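Side-chain contacts in twitching motility protein PilT (Aquifex aeolicus, PDB 2EYU), which probably hydrolyses ATP to power retraction of type IV pili, the movement that underlies twitching motility, as a motor of the type II/IV secretion ATPase family: residues 145-148 with 149-152; 202-205 with 206-209; 234-237 with 238-241; 243-246 with 247-250. The protein carries 1 engineered substitution. All coordinates share one frame; numbering follows the deposited sequence.

Contact 1 (145-148 with 149-152); sequences IFPL and NQQE
L148 and Q151 meet through the backbone carbonyl of L148, which accepts an almost straight hydrogen bond from Q151 N (Q151 N to L148 O 3.0 Å, N-H...O 173°). The donor stands above the carbonyl plane. The aliphatic part of Q151 runs back beside the turn, extended beyond CG: its CG sits 3.5 Å from L148 O and as close to P147 O, and its CD lies 3.9 Å from L148 CA. L148 starts away from the residues that follow, and it is its carbonyl and CB that touch them. The bond from Q151 N closes the second of two overlapping beta turns, close to type I, that join helix 135-144 to the first turn of helix 151-161 in this P-loop NTPase fold. The earlier turn is closed by the bond from Q150 N to P147 O, modelled at 2.5 Å, a length so short that its exact value is doubtful. Q150 CB lies over the same carbonyl, 3.2 Å from P147 O. Its CG is anti to the carbonyl carbon (chi1 -69°), which lays the side chain alongside the P147 ring, pointing the same way, with NE2 3.9 Å from P147 CD. That amide also reaches the edge of the F146 ring, near its plane: Q150 NE2 is 3.4 Å from F146 CD2, the two planes 27° apart. The buried F146 ring packs against L110, V113 and E114 of helix 110-121.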
loop_
_atom_site.group_PDB
_atom_site.type_symbol
_atom_site.label_atom_id
_atom_site.label_comp_id
_atom_site.label_asym_id
_atom_site.label_seq_id
_atom_site.Cartn_x
_atom_site.Cartn_y
_atom_site.Cartn_z
ATOM N N ILE A 145 -8.884 -14.455 2.534
ATOM C CA ILE A 145 -9.533 -14.411 3.855
ATOM C C ILE A 145 -11.017 -14.696 3.682
ATOM O O ILE A 145 -11.661 -15.082 4.648
ATOM C CB ILE A 145 -9.254 -13.071 4.528
ATOM C CG1 ILE A 145 -9.769 -11.857 3.760
ATOM C CG2 ILE A 145 -7.754 -12.944 4.791
ATOM C CD1 ILE A 145 -8.738 -10.764 3.589
ATOM N N PHE A 146 -11.539 -14.536 2.469
ATOM C CA PHE A 146 -12.942 -14.792 2.165
ATOM C C PHE A 146 -13.313 -16.248 1.953
ATOM O O PHE A 146 -12.467 -17.074 1.625
ATOM C CB PHE A 146 -13.295 -14.009 0.882
ATOM C CG PHE A 146 -13.513 -12.538 1.203
ATOM C CD1 PHE A 146 -12.446 -11.661 1.215
ATOM C CD2 PHE A 146 -14.770 -12.049 1.494
ATOM C CE1 PHE A 146 -12.632 -10.331 1.507
ATOM C CE2 PHE A 146 -14.961 -10.714 1.785
ATOM C CZ PHE A 146 -13.892 -9.853 1.796
ATOM N N PRO A 147 -14.576 -16.615 2.148
ATOM C CA PRO A 147 -14.979 -17.996 1.850
ATOM C C PRO A 147 -14.872 -18.262 0.348
ATOM O O PRO A 147 -15.151 -17.356 -0.440
ATOM C CB PRO A 147 -16.435 -18.083 2.307
ATOM C CG PRO A 147 -16.694 -16.846 3.088
ATOM C CD PRO A 147 -15.677 -15.814 2.687
ATOM N N LEU A 148 -14.457 -19.473 0.038
ATOM C CA LEU A 148 -14.137 -20.005 -1.264
ATOM C C LEU A 148 -15.106 -19.437 -2.310
ATOM O O LEU A 148 -14.667 -18.831 -3.284
ATOM C CB LEU A 148 -14.193 -21.533 -1.261
ATOM C CG LEU A 148 -12.891 -22.275 -1.536
ATOM C CD1 LEU A 148 -12.312 -22.840 -0.241
ATOM C CD2 LEU A 148 -13.088 -23.388 -2.556
ATOM N N ASN A 149 -16.377 -19.640 -2.048
ATOM C CA ASN A 149 -17.516 -19.242 -2.867
ATOM C C ASN A 149 -17.604 -17.740 -3.084
ATOM O O ASN A 149 -18.369 -17.250 -3.926
ATOM C CB ASN A 149 -18.794 -19.772 -2.208
ATOM C CG ASN A 149 -18.747 -19.789 -0.693
ATOM O OD1 ASN A 149 -18.026 -20.557 -0.041
ATOM N ND2 ASN A 149 -19.573 -18.905 -0.129
ATOM N N GLN A 150 -16.812 -16.975 -2.335
ATOM C CA GLN A 150 -16.803 -15.531 -2.488
ATOM C C GLN A 150 -15.515 -14.982 -3.078
ATOM O O GLN A 150 -15.432 -13.766 -3.273
ATOM C CB GLN A 150 -17.022 -14.860 -1.120
ATOM C CG GLN A 150 -18.434 -15.074 -0.587
ATOM C CD GLN A 150 -18.861 -13.901 0.281
ATOM O OE1 GLN A 150 -20.054 -13.633 0.441
ATOM N NE2 GLN A 150 -17.878 -13.195 0.832
ATOM N N GLN A 151 -14.516 -15.815 -3.377
ATOM C CA GLN A 151 -13.237 -15.262 -3.773
ATOM C C GLN A 151 -13.228 -14.818 -5.225
ATOM O O GLN A 151 -12.605 -13.785 -5.475
ATOM C CB GLN A 151 -12.110 -16.274 -3.532
ATOM C CG GLN A 151 -12.144 -16.721 -2.070
ATOM C CD GLN A 151 -11.020 -17.728 -1.823
ATOM O OE1 GLN A 151 -10.792 -18.099 -0.673
ATOM N NE2 GLN A 151 -10.370 -18.168 -2.882
ATOM N N GLU A 152 -13.874 -15.546 -6.138
ATOM C CA GLU A 152 -13.978 -14.994 -7.502
ATOM C C GLU A 152 -14.514 -13.564 -7.487
ATOM O O GLU A 152 -13.994 -12.658 -8.150
ATOM C CB GLU A 152 -14.883 -15.873 -8.365
ATOM C CG GLU A 152 -15.299 -15.177 -9.655
ATOM C CD GLU A 152 -14.600 -15.754 -10.867
ATOM O OE1 GLU A 152 -13.462 -15.329 -11.147
ATOM O OE2 GLU A 152 -15.191 -16.625 -11.536
#

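Contact 2 (202-205 with 206-209); sequences QVYS and LMQS
Y204 and Q208, one helical turn apart, set an aromatic ring against an amide whose plane is turned 74° from it, though the two are too close in the model for the details to be trusted. The tyrosine CG lies anti to the backbone N (chi1 -177°), which swings a ring that starts out from the helix back along the later turn. Q208 bends at chi2 and brings its amide obliquely to the CD2 and CE2 part of the ring. M207 comes to another part, its selenium 4.4 Å from Y204 CD1, also obliquely. Beneath the ring, Y204 O takes two backbone donors: M207 N at 2.6 Å, well above the carbonyl plane, and Q208 N at 3.1 Å. Q208 N also has a weak bond to S205 O, so i+4 bonds, such as L206 N to Q202 O, and i+3 bonds are mixed in this weakly bonded last turn. The phenol OH is probably hydrogen-bonded to E246 OE2. With a leucine in place of Y204, that carboxylate would probably lose its hydroxyl mate and the selenium of M207 its aromatic neighbour. In the fold, V203 and L206 pack on helix 189-197, V203 and M207 reach L185 of strand 179-185, and Y204 and M207 lie against I136 and A135 of helix 135-144.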
loop_
_atom_site.group_PDB
_atom_site.type_symbol
_atom_site.label_atom_id
_atom_site.label_comp_id
_atom_site.label_asym_id
_atom_site.label_seq_id
_atom_site.Cartn_x
_atom_site.Cartn_y
_atom_site.Cartn_z
ATOM N N GLN A 202 1.621 -14.225 -14.225
ATOM C CA GLN A 202 1.855 -13.272 -15.308
ATOM C C GLN A 202 1.843 -11.825 -14.851
ATOM O O GLN A 202 2.531 -10.973 -15.418
ATOM C CB GLN A 202 0.807 -13.532 -16.404
ATOM C CG GLN A 202 0.868 -14.978 -16.886
ATOM C CD GLN A 202 1.877 -15.210 -17.990
ATOM O OE1 GLN A 202 2.717 -14.367 -18.301
ATOM N NE2 GLN A 202 1.813 -16.382 -18.620
ATOM N N VAL A 203 1.094 -11.472 -13.812
ATOM C CA VAL A 203 1.120 -10.123 -13.251
ATOM C C VAL A 203 2.536 -9.802 -12.763
ATOM O O VAL A 203 3.001 -8.678 -12.941
ATOM C CB VAL A 203 0.147 -9.981 -12.067
ATOM C CG1 VAL A 203 0.410 -8.736 -11.235
ATOM C CG2 VAL A 203 -1.299 -9.983 -12.571
ATOM N N TYR A 204 3.181 -10.807 -12.155
ATOM C CA TYR A 204 4.545 -10.597 -11.652
ATOM C C TYR A 204 5.517 -10.370 -12.799
ATOM O O TYR A 204 6.297 -9.419 -12.781
ATOM C CB TYR A 204 5.026 -11.773 -10.799
ATOM C CG TYR A 204 6.404 -11.536 -10.200
ATOM C CD1 TYR A 204 6.550 -10.763 -9.060
ATOM C CD2 TYR A 204 7.549 -12.077 -10.770
ATOM C CE1 TYR A 204 7.794 -10.526 -8.490
ATOM C CE2 TYR A 204 8.799 -11.847 -10.208
ATOM C CZ TYR A 204 8.915 -11.076 -9.073
ATOM O OH TYR A 204 10.157 -10.844 -8.512
ATOM N N SER A 205 5.452 -11.239 -13.807
ATOM C CA SER A 205 6.294 -11.069 -14.989
ATOM C C SER A 205 6.082 -9.674 -15.557
ATOM O O SER A 205 6.997 -8.988 -16.019
ATOM C CB SER A 205 6.013 -12.116 -16.059
ATOM O OG SER A 205 5.822 -13.420 -15.546
ATOM N N LEU A 206 4.839 -9.181 -15.539
ATOM C CA LEU A 206 4.688 -7.806 -16.035
ATOM C C LEU A 206 5.285 -6.801 -15.066
ATOM O O LEU A 206 5.544 -5.640 -15.388
ATOM C CB LEU A 206 3.202 -7.506 -16.247
ATOM C CG LEU A 206 2.771 -7.199 -17.681
ATOM C CD1 LEU A 206 3.286 -8.267 -18.626
ATOM C CD2 LEU A 206 1.257 -7.086 -17.776
HETATM N N MSE A 207 5.516 -7.170 -13.793
HETATM C CA MSE A 207 6.092 -6.103 -12.955
HETATM C C MSE A 207 7.573 -5.984 -13.292
HETATM O O MSE A 207 8.144 -4.911 -13.146
HETATM C CB MSE A 207 5.906 -6.390 -11.477
HETATM C CG MSE A 207 4.604 -5.952 -10.819
HETATM SE SE MSE A 207 4.218 -6.984 -9.218
HETATM C CE MSE A 207 5.149 -5.684 -8.102
ATOM N N GLN A 208 8.151 -7.109 -13.718
ATOM C CA GLN A 208 9.575 -7.132 -14.052
ATOM C C GLN A 208 9.913 -6.264 -15.259
ATOM O O GLN A 208 11.082 -5.900 -15.453
ATOM C CB GLN A 208 10.024 -8.578 -14.288
ATOM C CG GLN A 208 10.651 -9.200 -13.052
ATOM C CD GLN A 208 10.322 -10.666 -12.882
ATOM O OE1 GLN A 208 10.939 -11.361 -12.074
ATOM N NE2 GLN A 208 9.341 -11.153 -13.631
ATOM N N SER A 209 8.907 -5.922 -16.060
ATOM C CA SER A 209 9.083 -5.152 -17.282
ATOM C C SER A 209 9.108 -3.651 -17.020
ATOM O O SER A 209 9.933 -2.948 -17.607
ATOM C CB SER A 209 7.971 -5.455 -18.294
ATOM O OG SER A 209 7.412 -4.248 -18.799
#

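Contact 3 (234-237 with 238-241); sequences LEDA and MEAS
The carboxylates of D236 and E239 cross obliquely at the side of a short alpha-helix, 234-240, their planes 34° apart. D236 OD1 and E239 OE2 come within 3.9 Å, a pair of like charges that probably repel mildly and may raise the proton affinity of one group. The D236 side chain also lies against L171, P172 and K173, at the end of strand 162-171 and in the loop beyond it. The start of the extended E239 chain passes the carbonyl of E235, its CG 3.2 Å from E235 O, which also accepts E239 N. On another flank, L234 CD1 packs 4.2 Å from M238 CG, just beside a straight i+4 hydrogen bond from M238 N to L234 O (N-H...O 169°). M238 then bends at chi2 and chi3 and turns away toward P244. The buried A237 packs its methyl against I232 and L247. S241 OG is hydrogen-bonded to N220 ND2 and, in an ST turn, to D243 N. One carbonyl serves the last turn twice: A237 O accepts S241 N at 3.0 Å, and A240 N at 3.1 Å from above the carbonyl plane.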
loop_
_atom_site.group_PDB
_atom_site.type_symbol
_atom_site.label_atom_id
_atom_site.label_comp_id
_atom_site.label_asym_id
_atom_site.label_seq_id
_atom_site.Cartn_x
_atom_site.Cartn_y
_atom_site.Cartn_z
ATOM N N LEU A 234 25.598 -6.130 -0.515
ATOM C CA LEU A 234 25.128 -7.384 -1.086
ATOM C C LEU A 234 24.395 -8.197 -0.031
ATOM O O LEU A 234 23.283 -8.646 -0.315
ATOM C CB LEU A 234 26.271 -8.228 -1.656
ATOM C CG LEU A 234 25.915 -9.491 -2.438
ATOM C CD1 LEU A 234 24.849 -9.223 -3.498
ATOM C CD2 LEU A 234 27.141 -10.085 -3.113
ATOM N N GLU A 235 25.016 -8.391 1.142
ATOM C CA GLU A 235 24.395 -9.280 2.137
ATOM C C GLU A 235 23.043 -8.757 2.605
ATOM O O GLU A 235 22.093 -9.491 2.883
ATOM C CB GLU A 235 25.313 -9.454 3.339
ATOM C CG GLU A 235 26.785 -9.194 3.041
ATOM C CD GLU A 235 27.505 -8.609 4.245
ATOM O OE1 GLU A 235 28.752 -8.492 4.217
ATOM O OE2 GLU A 235 26.803 -8.263 5.226
ATOM N N ASP A 236 22.942 -7.440 2.719
ATOM C CA ASP A 236 21.691 -6.825 3.171
ATOM C C ASP A 236 20.556 -7.050 2.178
ATOM O O ASP A 236 19.397 -7.206 2.557
ATOM C CB ASP A 236 21.924 -5.323 3.382
ATOM C CG ASP A 236 22.663 -5.085 4.695
ATOM O OD1 ASP A 236 22.599 -6.000 5.543
ATOM O OD2 ASP A 236 23.282 -4.014 4.857
ATOM N N ALA A 237 20.925 -7.054 0.906
ATOM C CA ALA A 237 20.009 -7.163 -0.219
ATOM C C ALA A 237 19.429 -8.570 -0.285
ATOM O O ALA A 237 18.218 -8.767 -0.273
ATOM C CB ALA A 237 20.714 -6.804 -1.515
HETATM N N MSE A 238 20.336 -9.533 -0.335
HETATM C CA MSE A 238 19.992 -10.946 -0.228
HETATM C C MSE A 238 19.139 -11.248 0.998
HETATM O O MSE A 238 18.185 -12.046 0.960
HETATM C CB MSE A 238 21.283 -11.774 -0.179
HETATM C CG MSE A 238 22.115 -11.721 -1.453
HETATM SE SE MSE A 238 21.116 -12.391 -2.971
HETATM C CE MSE A 238 20.618 -13.989 -2.018
ATOM N N GLU A 239 19.454 -10.607 2.121
ATOM C CA GLU A 239 18.709 -10.841 3.356
ATOM C C GLU A 239 17.241 -10.427 3.291
ATOM O O GLU A 239 16.399 -10.989 3.994
ATOM C CB GLU A 239 19.387 -10.080 4.503
ATOM C CG GLU A 239 20.441 -10.855 5.275
ATOM C CD GLU A 239 20.677 -10.322 6.677
ATOM O OE1 GLU A 239 20.995 -11.129 7.573
ATOM O OE2 GLU A 239 20.567 -9.095 6.899
ATOM N N ALA A 240 16.905 -9.443 2.476
ATOM C CA ALA A 240 15.603 -8.795 2.432
ATOM C C ALA A 240 14.770 -9.196 1.223
ATOM O O ALA A 240 13.562 -8.974 1.151
ATOM C CB ALA A 240 15.838 -7.285 2.438
ATOM N N SER A 241 15.396 -9.791 0.225
ATOM C CA SER A 241 14.723 -10.280 -0.973
ATOM C C SER A 241 13.676 -11.341 -0.682
ATOM O O SER A 241 13.916 -12.331 0.009
ATOM C CB SER A 241 15.772 -10.851 -1.938
ATOM O OG SER A 241 15.185 -11.656 -2.937
#

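Contact 4 (243-246 with 247-250); sequences DPKE and LERM
E246 carries its CG anti to the backbone N (chi1 -158°) and M250 carries its own beside the backbone N (chi1 -63°); both chains then run out extended, so the two ends meet one turn apart. The methyl CE of M250 comes over the glutamate carboxylate, 3.1 Å from E246 OE1 and 3.3 Å from E246 CD, and also covers E246 CG at 3.6 Å. The other oxygen, OE2, is probably hydrogen-bonded to Y204 OH. Exchanging E246 for an alanine is likely to leave that hydroxyl without its acceptor and the M250 methyl without the group it rests on. Further round the helix, K245 and E248 run side by side, E248 OE2 4.2 Å from K245 CG, yet the charges stay apart, with NZ of K245 5.7 Å from OE2 of E248. The R249 chain starts across the K245 carbonyl, its CG 3.5 Å from K245 O. Regular i+4 bonds hold the turns: E248 N to P244 O at 2.8 Å and R249 N to K245 O at 3.0 Å. Helix 244-251 lies on helix 219-228 through L247 at N220 and Y224 and M250 at N220, while P244 and L247 face M238 and A237 of helix 234-240.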
loop_
_atom_site.group_PDB
_atom_site.type_symbol
_atom_site.label_atom_id
_atom_site.label_comp_id
_atom_site.label_asym_id
_atom_site.label_seq_id
_atom_site.Cartn_x
_atom_site.Cartn_y
_atom_site.Cartn_z
ATOM N N ASP A 243 12.787 -13.315 -2.760
ATOM C CA ASP A 243 13.227 -14.444 -3.563
ATOM C C ASP A 243 14.690 -14.254 -3.952
ATOM O O ASP A 243 15.037 -13.732 -4.992
ATOM C CB ASP A 243 12.395 -14.674 -4.823
ATOM C CG ASP A 243 12.369 -16.167 -5.129
ATOM O OD1 ASP A 243 12.132 -16.942 -4.175
ATOM O OD2 ASP A 243 12.590 -16.530 -6.298
ATOM N N PRO A 244 15.564 -14.702 -3.063
ATOM C CA PRO A 244 17.004 -14.495 -3.254
ATOM C C PRO A 244 17.485 -15.068 -4.578
ATOM O O PRO A 244 18.376 -14.524 -5.228
ATOM C CB PRO A 244 17.577 -15.258 -2.066
ATOM C CG PRO A 244 16.515 -16.225 -1.663
ATOM C CD PRO A 244 15.239 -15.444 -1.835
ATOM N N LYS A 245 16.902 -16.182 -5.029
ATOM C CA LYS A 245 17.383 -16.854 -6.233
ATOM C C LYS A 245 17.306 -15.980 -7.481
ATOM O O LYS A 245 18.217 -16.006 -8.319
ATOM C CB LYS A 245 16.575 -18.136 -6.464
ATOM C CG LYS A 245 17.394 -19.406 -6.310
ATOM C CD LYS A 245 17.596 -19.745 -4.842
ATOM C CE LYS A 245 18.296 -21.088 -4.697
ATOM N NZ LYS A 245 17.451 -22.203 -5.232
ATOM N N GLU A 246 16.209 -15.239 -7.584
ATOM C CA GLU A 246 15.998 -14.246 -8.629
ATOM C C GLU A 246 16.999 -13.101 -8.510
ATOM O O GLU A 246 17.555 -12.645 -9.512
ATOM C CB GLU A 246 14.559 -13.719 -8.566
ATOM C CG GLU A 246 14.017 -13.102 -9.835
ATOM C CD GLU A 246 12.946 -12.052 -9.658
ATOM O OE1 GLU A 246 12.697 -11.265 -10.603
ATOM O OE2 GLU A 246 12.317 -11.962 -8.586
ATOM N N LEU A 247 17.294 -12.597 -7.313
ATOM C CA LEU A 247 18.298 -11.516 -7.232
ATOM C C LEU A 247 19.670 -12.046 -7.606
ATOM O O LEU A 247 20.492 -11.389 -8.271
ATOM C CB LEU A 247 18.283 -10.893 -5.841
ATOM C CG LEU A 247 19.078 -9.637 -5.532
ATOM C CD1 LEU A 247 18.877 -8.536 -6.570
ATOM C CD2 LEU A 247 18.730 -9.073 -4.154
ATOM N N GLU A 248 19.958 -13.282 -7.163
ATOM C CA GLU A 248 21.325 -13.742 -7.463
ATOM C C GLU A 248 21.452 -13.918 -8.970
ATOM O O GLU A 248 22.493 -13.637 -9.550
ATOM C CB GLU A 248 21.660 -15.039 -6.753
ATOM C CG GLU A 248 21.006 -16.276 -7.349
ATOM C CD GLU A 248 21.570 -17.556 -6.766
ATOM O OE1 GLU A 248 22.239 -17.469 -5.714
ATOM O OE2 GLU A 248 21.343 -18.640 -7.349
ATOM N N ARG A 249 20.358 -14.390 -9.585
ATOM C CA ARG A 249 20.386 -14.523 -11.046
ATOM C C ARG A 249 20.567 -13.139 -11.649
ATOM O O ARG A 249 21.171 -12.926 -12.691
ATOM C CB ARG A 249 19.128 -15.196 -11.584
ATOM C CG ARG A 249 19.160 -16.711 -11.568
ATOM C CD ARG A 249 20.396 -17.226 -12.281
ATOM N NE ARG A 249 21.509 -17.586 -11.417
ATOM C CZ ARG A 249 22.675 -16.953 -11.368
ATOM N NH1 ARG A 249 22.905 -15.898 -12.141
ATOM N NH2 ARG A 249 23.622 -17.377 -10.540
HETATM N N MSE A 250 19.998 -12.136 -10.971
HETATM C CA MSE A 250 20.126 -10.803 -11.560
HETATM C C MSE A 250 21.585 -10.344 -11.577
HETATM O O MSE A 250 22.062 -9.931 -12.636
HETATM C CB MSE A 250 19.267 -9.802 -10.792
HETATM C CG MSE A 250 17.780 -10.132 -10.860
HETATM SE SE MSE A 250 16.718 -8.601 -10.336
HETATM C CE MSE A 250 15.284 -9.727 -9.716
#

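The four contacts follow one another along the chain without overlap. Contact 1, at the joint between helices 135-144 and 151-161, stands apart: its centre is about 25 Å from that of contact 2 and 33 to 35 Å from those of contacts 4 and 3. The other three lie in helices that follow strand 179-185. Contacts 3 and 4 occupy successive helices, their centres about 10 Å apart, and touch where M238 CE meets P244 CB at 3.3 Å. Contact 4 also reaches back to contact 2, centres about 15 Å apart, through Y204 and E246. The chain's final helix thus touches both helix 200-209 and helix 234-240.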